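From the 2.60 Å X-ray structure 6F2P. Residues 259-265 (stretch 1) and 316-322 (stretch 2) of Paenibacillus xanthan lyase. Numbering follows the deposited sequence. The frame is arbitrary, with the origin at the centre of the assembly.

Stretch 1 259-265: VYRWIYD
Stretch 2 316-322: TAFKRMV

Two helices whose backbones lie too far apart to touch can still pack together if large side chains bridge the gap, and this pair from a Paenibacillus xanthan lyase illustrates the principle. At the centre of the contact stands Phe318, which gives up more surface to the other helix than any other residue here. Its CA-to-CB bond points sideways, but chi1 of -71° (m) and chi2 of 3° carry the ring across the gap to meet three residues of the first helix. Ile263 points toward the second helix and, with both chi angles in m (-56° and -51°), sets its CG2 3.6 Å from Phe318 CE1. The same methyl lies 3.9 Å from Met321 SD, so one branch of the isoleucine touches residues nearly a turn apart on the facing helix. Met321 also points toward its partner; its p, t, p conformation (67°, 178°, 79°) brings the thioether into the apolar cluster.

The backbone frame explains why such reach is needed. Both segments are helical throughout and continue beyond their ends, with phi/psi near -65/-40 except at Asp265, where phi widens to -94°. The axes run in broadly the same direction, crossing at 38°, and approach to 11.4 Å. Register is set by Ile263 CA and Phe318 CA, 8.2 Å apart. In the second helix the i to i+4 pattern is regular: Arg320 N to Thr316 O is 3.0 Å, Met321 N to Ala317 O 3.1 Å, and Val322 N to Phe318 O 3.1 Å. The first helix has a good bond from Asp265 N to Arg261 O at 2.8 Å and a weak one from Ile263 N to Tyr260 O at 3.2 Å, with a wider pi-type turn at 263-265.

Aromatic residues one helical turn apart extend the contact. Tyr260 (chi1 -59°, m; chi2 -86°) presents its ring edge to Phe318, with Tyr260 CD1 3.8 Å from Phe318 CE2. Its carbonyl adds a further contact, Tyr260 O lying 3.6 Å from Phe318 CZ at the edge of the phenyl ring, where the C-H groups carry slight positive charge. Tyr264 (chi1 and chi2 both -60°, m for chi1) starts sideways, but its end comes nearer the second helix. Phe318 CE1 sits over one face of its ring, 3.7 Å from Tyr264 CZ; the two rings are oblique, with centroids 5.5 Å apart and planes at 54°. Met321 CE approaches Tyr264 CE1 at 4.1 Å.

The outer edge is reached at the tyrosine hydroxyl. Ala317 points toward the first helix, and its small methyl group fits at the edge of the Tyr264 ring, with Ala317 CB 3.2 Å from Tyr264 OH. This is a close van der Waals contact; the hydroxyl is hydrogen-bonded to a residue just outside the two stretches. No hydrogen bond crosses between the stretches, and the 280 Å² they bury together is held by apolar and aromatic packing.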

# COMPACT_ATOMS: atom_id res chain seq x y z
N VAL A 259 -1.75 -17.69 -11.33
CA VAL A 259 -1.00 -17.23 -12.50
C VAL A 259 -1.93 -16.54 -13.49
O VAL A 259 -1.54 -15.59 -14.15
CB VAL A 259 -0.25 -18.40 -13.18
CG1 VAL A 259 0.51 -17.91 -14.40
CG2 VAL A 259 0.70 -19.06 -12.19
N TYR A 260 -3.17 -17.01 -13.59
CA TYR A 260 -4.13 -16.36 -14.47
C TYR A 260 -4.56 -15.02 -13.87
O TYR A 260 -4.68 -14.03 -14.59
CB TYR A 260 -5.31 -17.27 -14.78
CG TYR A 260 -4.86 -18.56 -15.43
CD1 TYR A 260 -4.68 -18.64 -16.80
CD2 TYR A 260 -4.56 -19.68 -14.66
CE1 TYR A 260 -4.23 -19.81 -17.39
CE2 TYR A 260 -4.11 -20.85 -15.24
CZ TYR A 260 -3.96 -20.91 -16.60
OH TYR A 260 -3.52 -22.07 -17.19
N ARG A 261 -4.76 -15.00 -12.56
CA ARG A 261 -5.12 -13.77 -11.87
C ARG A 261 -4.03 -12.70 -12.05
O ARG A 261 -4.36 -11.51 -12.19
CB ARG A 261 -5.37 -14.01 -10.38
CG ARG A 261 -6.49 -15.00 -10.04
CD ARG A 261 -7.69 -14.90 -10.97
NE ARG A 261 -8.34 -13.59 -10.93
CZ ARG A 261 -9.40 -13.26 -11.67
NH1 ARG A 261 -9.94 -14.15 -12.49
NH2 ARG A 261 -9.92 -12.04 -11.58
N TRP A 262 -2.77 -13.14 -12.04
CA TRP A 262 -1.62 -12.22 -12.16
C TRP A 262 -1.78 -11.29 -13.36
O TRP A 262 -1.46 -10.11 -13.29
CB TRP A 262 -0.29 -12.96 -12.28
CG TRP A 262 0.12 -13.71 -11.05
CD1 TRP A 262 -0.39 -13.57 -9.79
CD2 TRP A 262 1.14 -14.72 -10.95
NE1 TRP A 262 0.25 -14.43 -8.92
CE2 TRP A 262 1.18 -15.15 -9.61
CE3 TRP A 262 2.00 -15.32 -11.88
CZ2 TRP A 262 2.07 -16.14 -9.17
CZ3 TRP A 262 2.88 -16.30 -11.43
CH2 TRP A 262 2.90 -16.70 -10.10
N ILE A 263 -2.29 -11.84 -14.46
CA ILE A 263 -2.56 -11.05 -15.65
C ILE A 263 -3.53 -9.90 -15.36
O ILE A 263 -3.24 -8.75 -15.68
CB ILE A 263 -3.11 -11.92 -16.78
CG1 ILE A 263 -2.14 -13.07 -17.08
CG2 ILE A 263 -3.38 -11.09 -18.01
CD1 ILE A 263 -0.71 -12.63 -17.29
N TYR A 264 -4.67 -10.20 -14.74
CA TYR A 264 -5.65 -9.14 -14.44
C TYR A 264 -5.12 -8.17 -13.40
O TYR A 264 -5.37 -6.97 -13.49
CB TYR A 264 -6.97 -9.72 -13.94
CG TYR A 264 -7.66 -10.64 -14.89
CD1 TYR A 264 -8.05 -10.21 -16.15
CD2 TYR A 264 -7.96 -11.95 -14.53
CE1 TYR A 264 -8.70 -11.06 -17.02
CE2 TYR A 264 -8.61 -12.80 -15.39
CZ TYR A 264 -8.98 -12.35 -16.64
OH TYR A 264 -9.62 -13.21 -17.51
N ASP A 265 -4.40 -8.69 -12.41
CA ASP A 265 -3.99 -7.88 -11.28
C ASP A 265 -2.60 -7.26 -11.41
O ASP A 265 -2.40 -6.12 -11.00
CB ASP A 265 -4.06 -8.69 -9.98
CG ASP A 265 -5.45 -9.22 -9.70
OD1 ASP A 265 -6.43 -8.66 -10.26
OD2 ASP A 265 -5.56 -10.19 -8.93
N THR A 316 -10.65 -16.04 -23.30
CA THR A 316 -11.33 -15.03 -24.10
C THR A 316 -10.82 -13.65 -23.73
O THR A 316 -10.44 -12.87 -24.60
CB THR A 316 -12.84 -15.09 -23.86
OG1 THR A 316 -13.32 -16.39 -24.21
CG2 THR A 316 -13.57 -14.01 -24.67
N ALA A 317 -10.80 -13.37 -22.43
CA ALA A 317 -10.34 -12.08 -21.91
C ALA A 317 -8.89 -11.80 -22.31
O ALA A 317 -8.54 -10.68 -22.70
CB ALA A 317 -10.51 -12.04 -20.39
N PHE A 318 -8.06 -12.83 -22.20
CA PHE A 318 -6.66 -12.73 -22.58
C PHE A 318 -6.48 -12.42 -24.06
O PHE A 318 -5.65 -11.58 -24.41
CB PHE A 318 -5.90 -14.02 -22.24
CG PHE A 318 -5.69 -14.23 -20.77
CD1 PHE A 318 -6.22 -13.34 -19.84
CD2 PHE A 318 -4.95 -15.31 -20.32
CE1 PHE A 318 -6.03 -13.54 -18.50
CE2 PHE A 318 -4.75 -15.50 -18.97
CZ PHE A 318 -5.29 -14.62 -18.06
N LYS A 319 -7.24 -13.09 -24.92
CA LYS A 319 -7.09 -12.88 -26.35
C LYS A 319 -7.54 -11.48 -26.71
O LYS A 319 -7.01 -10.87 -27.63
CB LYS A 319 -7.89 -13.90 -27.16
CG LYS A 319 -7.38 -15.32 -27.05
CD LYS A 319 -8.21 -16.26 -27.89
CE LYS A 319 -7.95 -17.69 -27.46
NZ LYS A 319 -8.48 -18.69 -28.42
N ARG A 320 -8.52 -10.97 -25.97
CA ARG A 320 -9.09 -9.67 -26.29
C ARG A 320 -8.10 -8.56 -25.97
O ARG A 320 -7.96 -7.61 -26.73
CB ARG A 320 -10.41 -9.44 -25.56
CG ARG A 320 -11.57 -10.26 -26.11
CD ARG A 320 -12.91 -9.78 -25.58
NE ARG A 320 -13.37 -8.57 -26.25
CZ ARG A 320 -13.99 -7.56 -25.65
NH1 ARG A 320 -14.21 -7.59 -24.34
NH2 ARG A 320 -14.37 -6.50 -26.35
N MET A 321 -7.42 -8.67 -24.84
CA MET A 321 -6.50 -7.61 -24.47
C MET A 321 -5.24 -7.64 -25.36
O MET A 321 -4.77 -6.60 -25.81
CB MET A 321 -6.19 -7.65 -22.96
CG MET A 321 -5.40 -8.86 -22.49
SD MET A 321 -5.04 -8.78 -20.72
CE MET A 321 -6.61 -9.30 -20.02
N VAL A 322 -4.73 -8.84 -25.63
CA VAL A 322 -3.59 -8.98 -26.53
C VAL A 322 -3.92 -8.48 -27.94
O VAL A 322 -3.09 -7.81 -28.57
CB VAL A 322 -3.06 -10.44 -26.56
CG1 VAL A 322 -2.05 -10.64 -27.69
CG2 VAL A 322 -2.42 -10.77 -25.24